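Local atomic coordinates of carbohydrate kinase, FGGY (Novosphingobium aromaticivorans, PDB entry 3H6E), a protein that probably phosphorylates a carbohydrate as an FGGY-type kinase, its own substrate not being established. Residues A[304-315]-A[363-374]; A[334-342]-A[352-360]. All coordinates share one frame; numbering follows the deposited sequence.

Contact 1 of 2, residues A[304-315]-A[363-374]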
loop_
_atom_site.group_PDB
_atom_site.type_symbol
_atom_site.label_atom_id
_atom_site.label_comp_id
_atom_site.label_asym_id
_atom_site.label_seq_id
_atom_site.Cartn_x
_atom_site.Cartn_y
_atom_site.Cartn_z
ATOM N N ILE A 304 -5.193 -10.698 -15.420
ATOM C CA ILE A 304 -5.923 -11.932 -15.190
ATOM C C ILE A 304 -7.401 -11.764 -15.556
ATOM O O ILE A 304 -7.982 -12.616 -16.229
ATOM C CB ILE A 304 -5.786 -12.393 -13.728
ATOM C CG1 ILE A 304 -4.342 -12.829 -13.446
ATOM C CG2 ILE A 304 -6.761 -13.518 -13.434
ATOM C CD1 ILE A 304 -4.104 -13.352 -12.035
ATOM N N GLU A 305 -7.994 -10.654 -15.123
ATOM C CA GLU A 305 -9.406 -10.386 -15.373
ATOM C C GLU A 305 -9.693 -10.219 -16.860
ATOM O O GLU A 305 -10.769 -10.579 -17.335
ATOM C CB GLU A 305 -9.865 -9.138 -14.622
ATOM C CG GLU A 305 -11.376 -8.991 -14.559
ATOM C CD GLU A 305 -11.819 -7.545 -14.457
ATOM O OE1 GLU A 305 -12.285 -7.143 -13.370
ATOM O OE2 GLU A 305 -11.693 -6.812 -15.466
ATOM N N THR A 306 -8.736 -9.658 -17.592
ATOM C CA THR A 306 -8.872 -9.564 -19.036
ATOM C C THR A 306 -9.022 -10.972 -19.597
ATOM O O THR A 306 -9.861 -11.220 -20.462
ATOM C CB THR A 306 -7.655 -8.885 -19.687
ATOM O OG1 THR A 306 -7.376 -7.648 -19.018
ATOM C CG2 THR A 306 -7.919 -8.613 -21.164
ATOM N N LEU A 307 -8.213 -11.892 -19.076
ATOM C CA LEU A 307 -8.211 -13.281 -19.530
ATOM C C LEU A 307 -9.485 -14.051 -19.175
ATOM O O LEU A 307 -10.057 -14.730 -20.021
ATOM C CB LEU A 307 -6.997 -14.034 -18.974
ATOM C CG LEU A 307 -5.647 -13.926 -19.690
ATOM C CD1 LEU A 307 -5.850 -13.537 -21.146
ATOM C CD2 LEU A 307 -4.722 -12.947 -18.988
ATOM N N ILE A 308 -9.924 -13.957 -17.924
ATOM C CA ILE A 308 -11.067 -14.746 -17.464
ATOM C C ILE A 308 -12.407 -14.017 -17.606
ATOM O O ILE A 308 -13.463 -14.587 -17.338
ATOM C CB ILE A 308 -10.868 -15.270 -16.022
ATOM C CG1 ILE A 308 -10.443 -14.143 -15.084
ATOM C CG2 ILE A 308 -9.835 -16.382 -16.000
ATOM C CD1 ILE A 308 -11.596 -13.383 -14.487
ATOM N N GLU A 309 -12.345 -12.752 -18.015
ATOM C CA GLU A 309 -13.528 -11.986 -18.408
ATOM C C GLU A 309 -14.474 -11.588 -17.272
ATOM O O GLU A 309 -14.791 -10.409 -17.120
ATOM C CB GLU A 309 -14.296 -12.717 -19.516
ATOM C CG GLU A 309 -13.483 -12.926 -20.789
ATOM C CD GLU A 309 -14.261 -13.648 -21.878
ATOM O OE1 GLU A 309 -15.452 -13.962 -21.661
ATOM O OE2 GLU A 309 -13.680 -13.902 -22.956
ATOM N N ILE A 310 -14.925 -12.555 -16.476
ATOM C CA ILE A 310 -15.965 -12.287 -15.482
ATOM C C ILE A 310 -15.658 -12.852 -14.093
ATOM O O ILE A 310 -14.921 -13.827 -13.957
ATOM C CB ILE A 310 -17.343 -12.819 -15.954
ATOM C CG1 ILE A 310 -17.261 -14.313 -16.277
ATOM C CG2 ILE A 310 -17.839 -12.044 -17.170
ATOM C CD1 ILE A 310 -18.537 -14.873 -16.863
ATOM N N ASP A 311 -16.246 -12.232 -13.072
ATOM C CA ASP A 311 -16.056 -12.643 -11.681
ATOM C C ASP A 311 -16.260 -14.141 -11.502
ATOM O O ASP A 311 -15.684 -14.761 -10.604
ATOM C CB ASP A 311 -17.042 -11.912 -10.765
ATOM C CG ASP A 311 -16.693 -10.451 -10.566
ATOM O OD1 ASP A 311 -17.083 -9.891 -9.518
ATOM O OD2 ASP A 311 -16.031 -9.862 -11.446
ATOM N N THR A 312 -17.099 -14.709 -12.357
ATOM C CA THR A 312 -17.491 -16.108 -12.267
ATOM C C THR A 312 -16.338 -17.074 -12.544
ATOM O O THR A 312 -16.395 -18.252 -12.181
ATOM C CB THR A 312 -18.680 -16.388 -13.218
ATOM O OG1 THR A 312 -19.906 -16.221 -12.497
ATOM C CG2 THR A 312 -18.616 -17.798 -13.786
ATOM N N ARG A 313 -15.283 -16.572 -13.175
ATOM C CA ARG A 313 -14.148 -17.414 -13.529
ATOM C C ARG A 313 -12.849 -16.912 -12.887
ATOM O O ARG A 313 -11.749 -17.209 -13.356
ATOM C CB ARG A 313 -14.031 -17.529 -15.053
ATOM C CG ARG A 313 -15.314 -18.033 -15.707
ATOM C CD ARG A 313 -15.121 -18.383 -17.173
ATOM N NE ARG A 313 -15.059 -17.193 -18.015
ATOM C CZ ARG A 313 -16.054 -16.769 -18.792
ATOM N NH1 ARG A 313 -17.194 -17.445 -18.850
ATOM N NH2 ARG A 313 -15.902 -15.671 -19.522
ATOM N N ARG A 314 -12.990 -16.151 -11.806
ATOM C CA ARG A 314 -11.844 -15.733 -11.003
ATOM C C ARG A 314 -11.042 -16.951 -10.553
ATOM O O ARG A 314 -11.604 -17.924 -10.052
ATOM C CB ARG A 314 -12.308 -14.943 -9.779
ATOM C CG ARG A 314 -12.372 -13.438 -9.971
ATOM C CD ARG A 314 -12.986 -12.778 -8.745
ATOM N NE ARG A 314 -12.414 -11.463 -8.466
ATOM C CZ ARG A 314 -12.982 -10.309 -8.802
ATOM N NH1 ARG A 314 -14.147 -10.303 -9.437
ATOM N NH2 ARG A 314 -12.388 -9.161 -8.501
ATOM N N VAL A 315 -9.726 -16.888 -10.717
ATOM C CA VAL A 315 -8.858 -18.027 -10.432
ATOM C C VAL A 315 -8.669 -18.320 -8.940
ATOM O O VAL A 315 -7.965 -19.262 -8.579
ATOM C CB VAL A 315 -7.473 -17.841 -11.063
ATOM C CG1 VAL A 315 -7.596 -17.641 -12.566
ATOM C CG2 VAL A 315 -6.749 -16.668 -10.407
ATOM N N TRP A 363 -11.725 -23.384 -20.178
ATOM C CA TRP A 363 -11.510 -22.352 -19.172
ATOM C C TRP A 363 -10.504 -22.740 -18.090
ATOM O O TRP A 363 -9.629 -21.952 -17.749
ATOM C CB TRP A 363 -12.839 -21.913 -18.548
ATOM C CG TRP A 363 -13.579 -20.941 -19.411
ATOM C CD1 TRP A 363 -14.736 -21.165 -20.101
ATOM C CD2 TRP A 363 -13.197 -19.591 -19.694
ATOM N NE1 TRP A 363 -15.103 -20.034 -20.788
ATOM C CE2 TRP A 363 -14.174 -19.053 -20.555
ATOM C CE3 TRP A 363 -12.126 -18.785 -19.299
ATOM C CZ2 TRP A 363 -14.109 -17.744 -21.032
ATOM C CZ3 TRP A 363 -12.065 -17.487 -19.769
ATOM C CH2 TRP A 363 -13.049 -16.980 -20.629
ATOM N N PHE A 364 -10.626 -23.949 -17.555
ATOM C CA PHE A 364 -9.743 -24.381 -16.478
ATOM C C PHE A 364 -8.271 -24.313 -16.868
ATOM O O PHE A 364 -7.434 -23.881 -16.077
ATOM C CB PHE A 364 -10.108 -25.787 -16.001
ATOM C CG PHE A 364 -11.284 -25.817 -15.072
ATOM C CD1 PHE A 364 -12.562 -26.026 -15.558
ATOM C CD2 PHE A 364 -11.111 -25.623 -13.713
ATOM C CE1 PHE A 364 -13.647 -26.050 -14.701
ATOM C CE2 PHE A 364 -12.190 -25.640 -12.852
ATOM C CZ PHE A 364 -13.459 -25.856 -13.346
ATOM N N GLU A 365 -7.957 -24.733 -18.089
ATOM C CA GLU A 365 -6.578 -24.713 -18.560
ATOM C C GLU A 365 -6.143 -23.298 -18.910
ATOM O O GLU A 365 -4.963 -22.961 -18.818
ATOM C CB GLU A 365 -6.397 -25.637 -19.764
ATOM C CG GLU A 365 -6.494 -27.113 -19.428
ATOM C CD GLU A 365 -6.028 -28.002 -20.565
ATOM O OE1 GLU A 365 -5.636 -27.462 -21.622
ATOM O OE2 GLU A 365 -6.052 -29.242 -20.398
ATOM N N ARG A 366 -7.101 -22.472 -19.314
ATOM C CA ARG A 366 -6.812 -21.077 -19.605
ATOM C C ARG A 366 -6.699 -20.312 -18.288
ATOM O O ARG A 366 -5.852 -19.434 -18.138
ATOM C CB ARG A 366 -7.897 -20.474 -20.506
ATOM C CG ARG A 366 -7.337 -19.657 -21.663
ATOM C CD ARG A 366 -8.427 -19.038 -22.535
ATOM N NE ARG A 366 -9.372 -20.030 -23.037
ATOM C CZ ARG A 366 -10.035 -19.916 -24.184
ATOM N NH1 ARG A 366 -9.846 -18.856 -24.963
ATOM N NH2 ARG A 366 -10.881 -20.868 -24.559
ATOM N N ARG A 367 -7.545 -20.676 -17.330
ATOM C CA ARG A 367 -7.543 -20.059 -16.010
ATOM C C ARG A 367 -6.310 -20.468 -15.207
ATOM O O ARG A 367 -5.786 -19.693 -14.405
ATOM C CB ARG A 367 -8.810 -20.435 -15.238
ATOM C CG ARG A 367 -10.093 -19.832 -15.786
ATOM C CD ARG A 367 -11.110 -19.663 -14.676
ATOM N NE ARG A 367 -11.581 -20.939 -14.150
ATOM C CZ ARG A 367 -12.063 -21.107 -12.922
ATOM N NH1 ARG A 367 -12.121 -20.083 -12.083
ATOM N NH2 ARG A 367 -12.478 -22.304 -12.527
ATOM N N ALA A 368 -5.855 -21.698 -15.415
ATOM C CA ALA A 368 -4.673 -22.191 -14.725
ATOM C C ALA A 368 -3.430 -21.517 -15.293
ATOM O O ALA A 368 -2.529 -21.121 -14.551
ATOM C CB ALA A 368 -4.575 -23.700 -14.852
ATOM N N ALA A 369 -3.394 -21.378 -16.614
ATOM C CA ALA A 369 -2.258 -20.767 -17.294
ATOM C C ALA A 369 -2.133 -19.286 -16.951
ATOM O O ALA A 369 -1.035 -18.733 -16.948
ATOM C CB ALA A 369 -2.375 -20.957 -18.798
ATOM N N ALA A 370 -3.263 -18.648 -16.669
ATOM C CA ALA A 370 -3.261 -17.243 -16.283
ATOM C C ALA A 370 -2.502 -17.067 -14.969
ATOM O O ALA A 370 -1.766 -16.100 -14.791
ATOM C CB ALA A 370 -4.690 -16.719 -16.156
ATOM N N CYS A 371 -2.687 -18.018 -14.058
ATOM C CA CYS A 371 -2.004 -17.998 -12.770
ATOM C C CYS A 371 -0.498 -18.181 -12.921
ATOM O O CYS A 371 0.272 -17.750 -12.064
ATOM C CB CYS A 371 -2.560 -19.088 -11.859
ATOM S SG CYS A 371 -4.279 -18.870 -11.398
ATOM N N LEU A 372 -0.084 -18.825 -14.008
ATOM C CA LEU A 372 1.336 -19.056 -14.256
ATOM C C LEU A 372 2.008 -17.793 -14.763
ATOM O O LEU A 372 3.115 -17.458 -14.345
ATOM C CB LEU A 372 1.544 -20.190 -15.266
ATOM C CG LEU A 372 1.129 -21.601 -14.841
ATOM C CD1 LEU A 372 1.750 -22.640 -15.774
ATOM C CD2 LEU A 372 1.516 -21.874 -13.396
ATOM N N TYR A 373 1.326 -17.100 -15.670
ATOM C CA TYR A 373 1.833 -15.865 -16.256
ATOM C C TYR A 373 2.070 -14.799 -15.186
ATOM O O TYR A 373 3.001 -13.996 -15.290
ATOM C CB TYR A 373 0.858 -15.351 -17.323
ATOM C CG TYR A 373 1.039 -13.892 -17.684
ATOM C CD1 TYR A 373 1.965 -13.501 -18.641
ATOM C CD2 TYR A 373 0.281 -12.906 -17.065
ATOM C CE1 TYR A 373 2.133 -12.167 -18.967
ATOM C CE2 TYR A 373 0.442 -11.574 -17.386
ATOM C CZ TYR A 373 1.365 -11.210 -18.338
ATOM O OH TYR A 373 1.531 -9.885 -18.660
ATOM N N ALA A 374 1.225 -14.796 -14.160
ATOM C CA ALA A 374 1.330 -13.815 -13.087
ATOM C C ALA A 374 2.469 -14.182 -12.143
ATOM O O ALA A 374 3.072 -13.313 -11.513
ATOM C CB ALA A 374 0.008 -13.701 -12.332
#
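Ile304, Leu307 and Ile308 at the end of helix 300-308, with Arg313 and Val315 in the loop that follows, pack on Trp363, Arg367, Ala370, Cys371 and Ala374 along the first turns of helix 363-384. The helix segments run antiparallel at 168°, their axes 9.9 Å apart at closest approach. Ile304 CD1 meets Ala374 CB at 4.1 Å, at one end of the interface, while Leu307 and Ala370 face each other more loosely. At the outer end the guanidinium of Arg313 lies flat on Trp363, planes 17° apart and centres separated by 3.6 Å, a stack with cation-pi character. Arg313 CD sits over the five-membered ring as a CH-pi contact, and the bend at chi3 (-76°) carries NE and the guanidinium on along the indole. On the opposite face of the guanidinium comes Ile310 CD1.

Within this helix pair of the FGGY C-terminal domain, which belongs to the actin-like ATPase clan, helix 300-308 stops at Glu309, where phi turns positive. The chain then doubles back, and the planar group of Arg313 is gripped by its own segment: NE donates to Ile308 O at 3.1 Å, and NH2 forms a salt bridge with Glu309 OE1 at 2.8 Å. Ile310 N reaches the same Ile308 carbonyl from the other face. The Glu309 carboxylate stands nearly perpendicular to the indole, at its edge, where Leu307 O also lies.

The Arg367 side chain crosses that of Ile308 at about a right angle, CG to CG2 3.5 Å. Its NH1 points to Arg313 O, though the position of that oxygen is less certain, and NH2 is salt-bridged to Asp320. Beyond it, Val315 CB rests on Cys371 SG at 3.4 Å, and helix 401-410 adds Val402 to the surroundings of the sulfur-bearing side chain.

Contact 2 of 2, residues A[334-342]-A[352-360]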
loop_
_atom_site.group_PDB
_atom_site.type_symbol
_atom_site.label_atom_id
_atom_site.label_comp_id
_atom_site.label_asym_id
_atom_site.label_seq_id
_atom_site.Cartn_x
_atom_site.Cartn_y
_atom_site.Cartn_z
ATOM N N HIS A 334 2.343 -28.926 -22.791
ATOM C CA HIS A 334 2.006 -28.525 -24.153
ATOM C C HIS A 334 2.535 -27.133 -24.469
ATOM O O HIS A 334 2.332 -26.619 -25.568
ATOM C CB HIS A 334 0.497 -28.586 -24.400
ATOM C CG HIS A 334 -0.010 -29.962 -24.704
ATOM N ND1 HIS A 334 -0.895 -30.626 -23.883
ATOM C CD2 HIS A 334 0.251 -30.800 -25.734
ATOM C CE1 HIS A 334 -1.164 -31.813 -24.397
ATOM N NE2 HIS A 334 -0.481 -31.945 -25.519
ATOM N N GLY A 335 3.213 -26.526 -23.501
ATOM C CA GLY A 335 3.775 -25.202 -23.688
ATOM C C GLY A 335 2.714 -24.140 -23.894
ATOM O O GLY A 335 2.956 -23.126 -24.551
ATOM N N ARG A 336 1.531 -24.374 -23.332
ATOM C CA ARG A 336 0.441 -23.407 -23.412
ATOM C C ARG A 336 0.731 -22.238 -22.481
ATOM O O ARG A 336 0.735 -22.404 -21.260
ATOM C CB ARG A 336 -0.888 -24.053 -23.013
ATOM C CG ARG A 336 -1.250 -25.314 -23.776
ATOM C CD ARG A 336 -2.733 -25.625 -23.600
ATOM N NE ARG A 336 -3.040 -27.032 -23.837
ATOM C CZ ARG A 336 -3.163 -27.573 -25.043
ATOM N NH1 ARG A 336 -2.996 -26.822 -26.122
ATOM N NH2 ARG A 336 -3.446 -28.864 -25.168
HETATM N N MSE A 337 0.964 -21.055 -23.042
HETATM C CA MSE A 337 1.345 -19.918 -22.210
HETATM C C MSE A 337 0.955 -18.534 -22.746
HETATM O O MSE A 337 0.474 -18.396 -23.873
HETATM C CB MSE A 337 2.844 -19.967 -21.934
HETATM C CG MSE A 337 3.687 -19.704 -23.156
HETATM SE SE MSE A 337 5.556 -20.104 -22.824
HETATM C CE MSE A 337 6.331 -18.927 -24.170
ATOM N N ILE A 338 1.183 -17.520 -21.911
ATOM C CA ILE A 338 0.793 -16.137 -22.185
ATOM C C ILE A 338 2.001 -15.214 -22.125
ATOM O O ILE A 338 2.773 -15.265 -21.171
ATOM C CB ILE A 338 -0.202 -15.632 -21.123
ATOM C CG1 ILE A 338 -1.404 -16.570 -21.013
ATOM C CG2 ILE A 338 -0.632 -14.197 -21.421
ATOM C CD1 ILE A 338 -2.204 -16.386 -19.733
ATOM N N LEU A 339 2.156 -14.357 -23.127
ATOM C CA LEU A 339 3.246 -13.386 -23.134
ATOM C C LEU A 339 2.765 -11.994 -22.711
ATOM O O LEU A 339 1.686 -11.560 -23.108
ATOM C CB LEU A 339 3.895 -13.328 -24.516
ATOM C CG LEU A 339 4.282 -14.672 -25.136
ATOM C CD1 LEU A 339 5.075 -14.455 -26.410
ATOM C CD2 LEU A 339 5.074 -15.523 -24.159
ATOM N N PRO A 340 3.569 -11.299 -21.891
ATOM C CA PRO A 340 3.305 -9.930 -21.423
ATOM C C PRO A 340 3.343 -8.940 -22.581
ATOM O O PRO A 340 4.061 -9.187 -23.547
ATOM C CB PRO A 340 4.480 -9.650 -20.477
ATOM C CG PRO A 340 5.013 -10.993 -20.102
ATOM C CD PRO A 340 4.804 -11.850 -21.311
ATOM N N THR A 341 2.603 -7.837 -22.488
ATOM C CA THR A 341 1.784 -7.528 -21.323
ATOM C C THR A 341 0.353 -7.215 -21.745
ATOM O O THR A 341 0.097 -6.873 -22.901
ATOM C CB THR A 341 2.329 -6.297 -20.565
ATOM O OG1 THR A 341 1.571 -6.095 -19.366
ATOM C CG2 THR A 341 2.227 -5.053 -21.429
ATOM N N LEU A 342 -0.575 -7.316 -20.800
ATOM C CA LEU A 342 -1.974 -7.000 -21.072
ATOM C C LEU A 342 -2.358 -5.610 -20.561
ATOM O O LEU A 342 -3.502 -5.187 -20.703
ATOM C CB LEU A 342 -2.899 -8.074 -20.488
ATOM C CG LEU A 342 -2.726 -9.468 -21.096
ATOM C CD1 LEU A 342 -1.678 -10.268 -20.326
ATOM C CD2 LEU A 342 -4.051 -10.218 -21.133
ATOM N N GLY A 352 5.663 -5.163 -23.603
ATOM C CA GLY A 352 5.636 -6.542 -24.054
ATOM C C GLY A 352 4.437 -6.776 -24.954
ATOM O O GLY A 352 3.297 -6.537 -24.553
ATOM N N ARG A 353 4.682 -7.223 -26.182
ATOM C CA ARG A 353 3.577 -7.516 -27.087
ATOM C C ARG A 353 2.846 -8.775 -26.639
ATOM O O ARG A 353 3.346 -9.884 -26.801
ATOM C CB ARG A 353 4.051 -7.683 -28.531
ATOM C CG ARG A 353 2.949 -8.197 -29.454
ATOM C CD ARG A 353 3.508 -8.955 -30.650
ATOM N NE ARG A 353 2.608 -10.022 -31.086
ATOM C CZ ARG A 353 1.781 -9.935 -32.124
ATOM N NH1 ARG A 353 1.737 -8.825 -32.852
ATOM N NH2 ARG A 353 1.002 -10.962 -32.440
ATOM N N PHE A 354 1.661 -8.590 -26.070
ATOM C CA PHE A 354 0.842 -9.704 -25.611
ATOM C C PHE A 354 0.653 -10.756 -26.701
ATOM O O PHE A 354 0.651 -10.434 -27.891
ATOM C CB PHE A 354 -0.520 -9.187 -25.141
ATOM C CG PHE A 354 -1.554 -10.262 -24.985
ATOM C CD1 PHE A 354 -1.466 -11.182 -23.952
ATOM C CD2 PHE A 354 -2.619 -10.350 -25.867
ATOM C CE1 PHE A 354 -2.415 -12.176 -23.806
ATOM C CE2 PHE A 354 -3.575 -11.339 -25.726
ATOM C CZ PHE A 354 -3.472 -12.255 -24.692
ATOM N N ALA A 355 0.489 -12.011 -26.287
ATOM C CA ALA A 355 0.211 -13.103 -27.214
ATOM C C ALA A 355 0.043 -14.437 -26.497
ATOM O O ALA A 355 0.698 -14.701 -25.493
ATOM C CB ALA A 355 1.312 -13.207 -28.262
ATOM N N TRP A 356 -0.843 -15.277 -27.024
ATOM C CA TRP A 356 -0.976 -16.646 -26.547
ATOM C C TRP A 356 -0.011 -17.550 -27.304
ATOM O O TRP A 356 0.554 -17.162 -28.328
ATOM C CB TRP A 356 -2.400 -17.160 -26.760
ATOM C CG TRP A 356 -3.329 -16.942 -25.608
ATOM C CD1 TRP A 356 -4.336 -16.028 -25.529
ATOM C CD2 TRP A 356 -3.348 -17.668 -24.376
ATOM N NE1 TRP A 356 -4.980 -16.136 -24.322
ATOM C CE2 TRP A 356 -4.390 -17.137 -23.595
ATOM C CE3 TRP A 356 -2.584 -18.715 -23.857
ATOM C CZ2 TRP A 356 -4.686 -17.616 -22.322
ATOM C CZ3 TRP A 356 -2.879 -19.189 -22.595
ATOM C CH2 TRP A 356 -3.920 -18.640 -21.840
ATOM N N ILE A 357 0.172 -18.760 -26.794
ATOM C CA ILE A 357 0.926 -19.788 -27.497
ATOM C C ILE A 357 0.324 -21.136 -27.147
ATOM O O ILE A 357 0.333 -21.551 -25.986
ATOM C CB ILE A 357 2.411 -19.759 -27.132
ATOM C CG1 ILE A 357 3.097 -18.574 -27.814
ATOM C CG2 ILE A 357 3.079 -21.057 -27.545
ATOM C CD1 ILE A 357 4.531 -18.372 -27.391
ATOM N N ASN A 358 -0.212 -21.814 -28.154
ATOM C CA ASN A 358 -1.011 -23.003 -27.909
ATOM C C ASN A 358 -2.092 -22.650 -26.895
ATOM O O ASN A 358 -2.127 -23.179 -25.782
ATOM C CB ASN A 358 -0.138 -24.152 -27.405
ATOM C CG ASN A 358 1.056 -24.412 -28.305
ATOM O OD1 ASN A 358 1.103 -23.949 -29.446
ATOM N ND2 ASN A 358 2.031 -25.154 -27.795
ATOM N N ARG A 359 -2.957 -21.722 -27.287
ATOM C CA ARG A 359 -4.048 -21.283 -26.432
ATOM C C ARG A 359 -4.961 -22.451 -26.095
ATOM O O ARG A 359 -5.442 -23.146 -26.987
ATOM C CB ARG A 359 -4.825 -20.150 -27.113
ATOM C CG ARG A 359 -6.275 -20.000 -26.678
ATOM C CD ARG A 359 -6.622 -18.530 -26.498
ATOM N NE ARG A 359 -7.962 -18.192 -26.969
ATOM C CZ ARG A 359 -8.214 -17.243 -27.867
ATOM N NH1 ARG A 359 -7.216 -16.536 -28.385
ATOM N NH2 ARG A 359 -9.462 -16.991 -28.242
ATOM N N PRO A 360 -5.186 -22.685 -24.795
ATOM C CA PRO A 360 -6.108 -23.747 -24.386
ATOM C C PRO A 360 -7.512 -23.332 -24.785
ATOM O O PRO A 360 -7.802 -22.136 -24.826
ATOM C CB PRO A 360 -5.975 -23.771 -22.856
ATOM C CG PRO A 360 -4.779 -22.915 -22.533
ATOM C CD PRO A 360 -4.670 -21.926 -23.646
#
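Residues 337-339 and 355-357 run antiparallel at 156°, their axes 4.8 Å apart, as the two strands of a long-looped beta hairpin. Met337 and Ile357 form a hydrogen-bonded pair, as do Leu339 and Ala355, with Ile338 and Trp356 the non-hydrogen-bonded pair between them. Leu339 N to Ala355 O is straight and short at 2.8 Å, whereas the reverse bond from Ala355 N is weak. Past the strands, Thr341 N, behind a cis peptide, still donates to Gly352 O.

On one face the Met337 chain (selenomethionine) runs beside Ile357, CE meeting CD1 at 3.7 Å, and Leu339 CD1 also approaches that Ile357 carbon. Helix 457-468 touches this side through Glu467. The other face carries Ile338, whose CG1 lies over the six-membered ring of Trp356, 3.4 Å from its centroid, while Arg359 CD covers the opposite face of the indole. With a serine in place of Trp356, Ile338 and Arg359 would probably lose the plate between them, leaving a gap beside CG1. Ile338 CG2 meets the edge of the Phe354 ring, and Leu342 CD2 sits over a face of that ring. At the far end the Arg336 chain slides past Pro360, and Asn358 ND2 donates to His334 O at 2.7 Å, the oxygen lying in the amide plane.

Overall arrangement
Following the chain from the N terminus, the first of the four segments is the end of helix 300-308 with its loop, half of contact 1. Helices 321-326 and 328-333 come next, leading into residues 334-342, which pair with 352-360 after a nine-residue connection to close the short loop of contact 2. A few residues later helix 363-384 begins and returns to 304-315, so contact 1 encloses the whole hairpin and the two do not cross. The centres of the two contacts lie about 12 Å apart. Tyr373 packs against Ile338 O and Arg366 NE against Pro360 O, setting the hairpin against helix 363-384, while helix 457-468, near the C terminus, also touches the hairpin, through Met337, Pro340 and Ile357.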